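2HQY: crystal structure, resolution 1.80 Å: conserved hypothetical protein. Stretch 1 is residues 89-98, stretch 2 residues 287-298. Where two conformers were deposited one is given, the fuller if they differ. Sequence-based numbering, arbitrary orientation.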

# COMPACT_ATOMS: atom_id res chain seq x y z
N HIS A 89 -16.14 1.39 -14.89
CA HIS A 89 -16.38 0.06 -14.35
C HIS A 89 -17.84 -0.03 -13.93
O HIS A 89 -18.46 0.99 -13.57
CB HIS A 89 -15.45 -0.22 -13.15
CG HIS A 89 -14.05 -0.57 -13.53
ND1 HIS A 89 -13.54 -1.85 -13.41
CD2 HIS A 89 -13.05 0.18 -14.04
CE1 HIS A 89 -12.29 -1.86 -13.83
NE2 HIS A 89 -11.97 -0.65 -14.23
N ASN A 90 -18.40 -1.24 -13.98
CA ASN A 90 -19.71 -1.44 -13.41
C ASN A 90 -19.64 -1.14 -11.91
O ASN A 90 -18.55 -1.16 -11.31
CB ASN A 90 -20.22 -2.87 -13.65
CG ASN A 90 -21.70 -3.02 -13.34
OD1 ASN A 90 -22.49 -2.11 -13.60
ND2 ASN A 90 -22.07 -4.15 -12.76
N PHE A 91 -20.78 -0.81 -11.32
CA PHE A 91 -20.85 -0.58 -9.88
C PHE A 91 -21.10 -1.91 -9.16
O PHE A 91 -22.09 -2.61 -9.45
CB PHE A 91 -21.93 0.45 -9.54
CG PHE A 91 -22.10 0.69 -8.06
CD1 PHE A 91 -21.12 1.34 -7.32
CD2 PHE A 91 -23.26 0.26 -7.41
CE1 PHE A 91 -21.28 1.56 -5.95
CE2 PHE A 91 -23.45 0.47 -6.04
CZ PHE A 91 -22.47 1.13 -5.29
N CYS A 92 -20.21 -2.24 -8.23
CA CYS A 92 -20.33 -3.42 -7.38
C CYS A 92 -20.00 -3.03 -5.96
O CYS A 92 -19.00 -2.30 -5.73
CB CYS A 92 -19.38 -4.53 -7.82
SG CYS A 92 -19.79 -5.29 -9.40
N MET A 93 -20.82 -3.52 -5.04
CA MET A 93 -20.62 -3.28 -3.60
C MET A 93 -20.32 -4.58 -2.91
O MET A 93 -20.87 -5.63 -3.29
CB MET A 93 -21.87 -2.70 -2.95
CG MET A 93 -21.96 -1.22 -2.89
SD MET A 93 -23.50 -0.69 -2.09
CE MET A 93 -24.77 -1.58 -2.98
N LEU A 94 -19.46 -4.48 -1.89
CA LEU A 94 -19.06 -5.61 -1.04
C LEU A 94 -19.61 -5.47 0.38
O LEU A 94 -20.10 -4.39 0.77
CB LEU A 94 -17.55 -5.72 -0.99
CG LEU A 94 -16.80 -5.99 -2.29
CD1 LEU A 94 -15.31 -6.06 -2.00
CD2 LEU A 94 -17.27 -7.27 -2.96
N GLY A 95 -19.58 -6.58 1.13
CA GLY A 95 -19.95 -6.60 2.57
C GLY A 95 -21.41 -6.34 2.83
O GLY A 95 -21.81 -5.89 3.92
N VAL A 96 -22.23 -6.62 1.82
CA VAL A 96 -23.65 -6.47 1.95
C VAL A 96 -24.11 -7.68 2.76
O VAL A 96 -24.10 -8.82 2.28
CB VAL A 96 -24.32 -6.41 0.58
CG1 VAL A 96 -25.84 -6.24 0.70
CG2 VAL A 96 -23.70 -5.28 -0.24
N CYS A 97 -24.47 -7.44 4.02
CA CYS A 97 -24.97 -8.54 4.85
C CYS A 97 -26.43 -8.78 4.50
O CYS A 97 -27.04 -7.99 3.77
CB CYS A 97 -24.79 -8.25 6.34
SG CYS A 97 -25.60 -6.75 6.91
N SER A 98 -26.98 -9.88 5.00
CA SER A 98 -28.33 -10.32 4.69
C SER A 98 -29.34 -9.20 4.96
O SER A 98 -30.22 -8.93 4.13
CB SER A 98 -28.66 -11.57 5.51
OG SER A 98 -28.97 -12.66 4.67
N ILE A 287 -22.85 -17.22 11.43
CA ILE A 287 -21.92 -17.19 10.31
C ILE A 287 -22.42 -16.07 9.40
O ILE A 287 -23.51 -16.16 8.80
CB ILE A 287 -21.81 -18.56 9.63
CG1 ILE A 287 -21.12 -19.54 10.60
CG2 ILE A 287 -21.01 -18.45 8.33
CD1 ILE A 287 -21.27 -20.95 10.20
N LEU A 288 -21.67 -14.97 9.39
CA LEU A 288 -22.12 -13.73 8.79
C LEU A 288 -21.77 -13.74 7.31
O LEU A 288 -20.64 -13.51 6.93
CB LEU A 288 -21.45 -12.54 9.50
CG LEU A 288 -21.88 -11.12 9.10
CD1 LEU A 288 -23.34 -10.80 9.52
CD2 LEU A 288 -20.90 -10.10 9.67
N GLU A 289 -22.75 -14.05 6.46
CA GLU A 289 -22.52 -14.07 5.01
C GLU A 289 -22.32 -12.67 4.46
O GLU A 289 -22.85 -11.70 5.00
CB GLU A 289 -23.70 -14.75 4.30
CG GLU A 289 -24.11 -16.02 4.99
CD GLU A 289 -25.51 -16.46 4.62
OE1 GLU A 289 -26.43 -15.60 4.54
OE2 GLU A 289 -25.68 -17.68 4.41
N LYS A 290 -21.54 -12.57 3.39
CA LYS A 290 -21.27 -11.27 2.79
C LYS A 290 -21.58 -11.35 1.32
O LYS A 290 -21.03 -12.21 0.60
CB LYS A 290 -19.82 -10.88 2.98
CG LYS A 290 -19.39 -10.84 4.43
CD LYS A 290 -17.93 -10.45 4.55
CE LYS A 290 -17.49 -10.58 5.98
NZ LYS A 290 -16.01 -10.38 6.11
N TYR A 291 -22.48 -10.49 0.88
CA TYR A 291 -22.87 -10.49 -0.53
C TYR A 291 -22.10 -9.48 -1.34
O TYR A 291 -21.66 -8.45 -0.84
CB TYR A 291 -24.38 -10.27 -0.71
CG TYR A 291 -25.19 -11.42 -0.19
CD1 TYR A 291 -25.66 -12.41 -1.05
CD2 TYR A 291 -25.46 -11.53 1.17
CE1 TYR A 291 -26.39 -13.48 -0.56
CE2 TYR A 291 -26.17 -12.59 1.67
CZ TYR A 291 -26.63 -13.57 0.80
OH TYR A 291 -27.35 -14.61 1.31
N MET A 292 -21.92 -9.80 -2.61
CA MET A 292 -21.53 -8.78 -3.56
C MET A 292 -22.80 -8.40 -4.32
O MET A 292 -23.54 -9.27 -4.80
CB MET A 292 -20.42 -9.27 -4.50
CG MET A 292 -20.06 -8.24 -5.60
SD MET A 292 -18.51 -8.58 -6.48
CE MET A 292 -19.10 -9.68 -7.74
N ALA A 293 -23.06 -7.10 -4.39
CA ALA A 293 -24.21 -6.55 -5.09
C ALA A 293 -23.68 -5.76 -6.27
O ALA A 293 -23.01 -4.73 -6.10
CB ALA A 293 -25.02 -5.65 -4.16
N CYS A 294 -23.95 -6.26 -7.46
CA CYS A 294 -23.56 -5.60 -8.69
C CYS A 294 -24.78 -5.08 -9.47
O CYS A 294 -25.75 -5.75 -9.61
CB CYS A 294 -22.74 -6.53 -9.55
SG CYS A 294 -21.13 -6.92 -8.91
N LEU A 295 -24.67 -3.86 -9.94
CA LEU A 295 -25.75 -3.22 -10.64
C LEU A 295 -25.98 -4.02 -11.89
O LEU A 295 -25.05 -4.34 -12.57
CB LEU A 295 -25.34 -1.81 -11.01
CG LEU A 295 -26.38 -0.76 -11.23
CD1 LEU A 295 -27.35 -0.73 -10.14
CD2 LEU A 295 -25.77 0.55 -11.45
N LYS A 296 -27.22 -4.39 -12.16
CA LYS A 296 -27.61 -5.06 -13.40
C LYS A 296 -27.63 -4.04 -14.52
O LYS A 296 -28.31 -3.07 -14.41
CB LYS A 296 -29.01 -5.62 -13.24
CG LYS A 296 -29.06 -6.87 -12.49
CD LYS A 296 -30.12 -7.78 -13.00
CE LYS A 296 -31.48 -7.30 -12.62
NZ LYS A 296 -32.18 -8.33 -11.90
N ASP A 297 -26.88 -4.28 -15.59
CA ASP A 297 -26.47 -3.23 -16.52
C ASP A 297 -26.16 -1.95 -15.79
O ASP A 297 -25.12 -1.83 -15.13
CB ASP A 297 -25.23 -3.67 -17.34
CG ASP A 297 -25.37 -3.40 -18.84
OD1 ASP A 297 -25.50 -2.23 -19.24
OD2 ASP A 297 -25.33 -4.36 -19.62
N HIS A 298 -27.06 -0.99 -15.92
CA HIS A 298 -26.85 0.35 -15.41
C HIS A 298 -28.10 1.23 -15.40
O HIS A 298 -28.52 1.73 -14.35
CB HIS A 298 -25.72 0.99 -16.17
CG HIS A 298 -25.30 2.30 -15.61
ND1 HIS A 298 -24.16 2.44 -14.87
CD2 HIS A 298 -25.84 3.54 -15.71
CE1 HIS A 298 -24.01 3.70 -14.53
NE2 HIS A 298 -25.02 4.39 -15.03
O HOH W 1 -18.78 -8.87 0.17
O HOH W 2 -25.06 -11.74 6.63

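The two stretches lie nearly two hundred residues apart in sequence but pair as antiparallel strands, 92-96 against 291-295. Their axes run at 168° and approach to 4.5 Å. Together they bury 735 Å², summed over both sides.

The backbone ladder has two well-formed pairs. Met93 N donates to Ala293 O at 2.7 Å, and Ala293 N returns to Met93 O at 2.9 Å. Tyr291 N donates to Val96 O at 2.7 Å, while Val96 N reaches Tyr291 O at a longer 3.3 Å. Leu295 N extends the ladder to Phe91 O at 2.9 Å.

Between Met93 and Val96 the register slips by one residue, forming a beta bulge. Gly95 sits in it with a positive phi of 67°, a conformation that favours glycine. Water 1 bridges the two backbones at the bulge. The oxygen of water 1 accepts from Gly95 N at 2.6 Å and donates to Tyr291 O at 3.1 Å.

Cys92 and Cys294 face each other at the non-hydrogen-bonded pair, where the CA atoms come to 4.1 Å. Both side chains take the m rotamer and leave the same face of the sheet. Cys92 SG and Cys294 SG join in a disulfide at 2.2 Å, with chi3 at 113°. Beside it, Met292 places its SD 4.4 Å from Cys92 CB and 4.0 Å from Leu94 CD2. The CA-to-CB bond of Leu94 points away, yet the end of the side chain comes back to meet this sulfur.

Met93, Val96, Tyr291 and Ala293 present their side chains on the other face. Ala293 is the low point here. Its small methyl leaves a hollow that larger neighbours line: Met93 CE and Val96 CG2 each come to 4.2 Å from Ala293 CB. Buried Val96 also packs against Tyr291, with Val96 CB 4.1 Å from Tyr291 CB. Tyr291 has the largest area covered by the opposing stretch. Val96 O lies at its ring edge, near the ring plane, 3.2 Å from Tyr291 CD2. Ser98 OG is 4.1 Å from Tyr291 CE2.

At one end, Phe91 and Leu295 touch through Phe91 CB and Leu295 CD2 at 4.3 Å, and both are buried. The amide of Asn90 reaches across, with Asn90 ND2 donating to Leu295 O at 3.0 Å.

At the other end, Cys97 occupies the N-cap position before a helix, and its side chain caps a backbone N just past the stretch. Cys97 CB still meets Leu288 CD1 at 4.3 Å. Water 2 links the backbones nearby, accepting from Ser98 N at 3.1 Å and donating to Glu289 O at 2.7 Å.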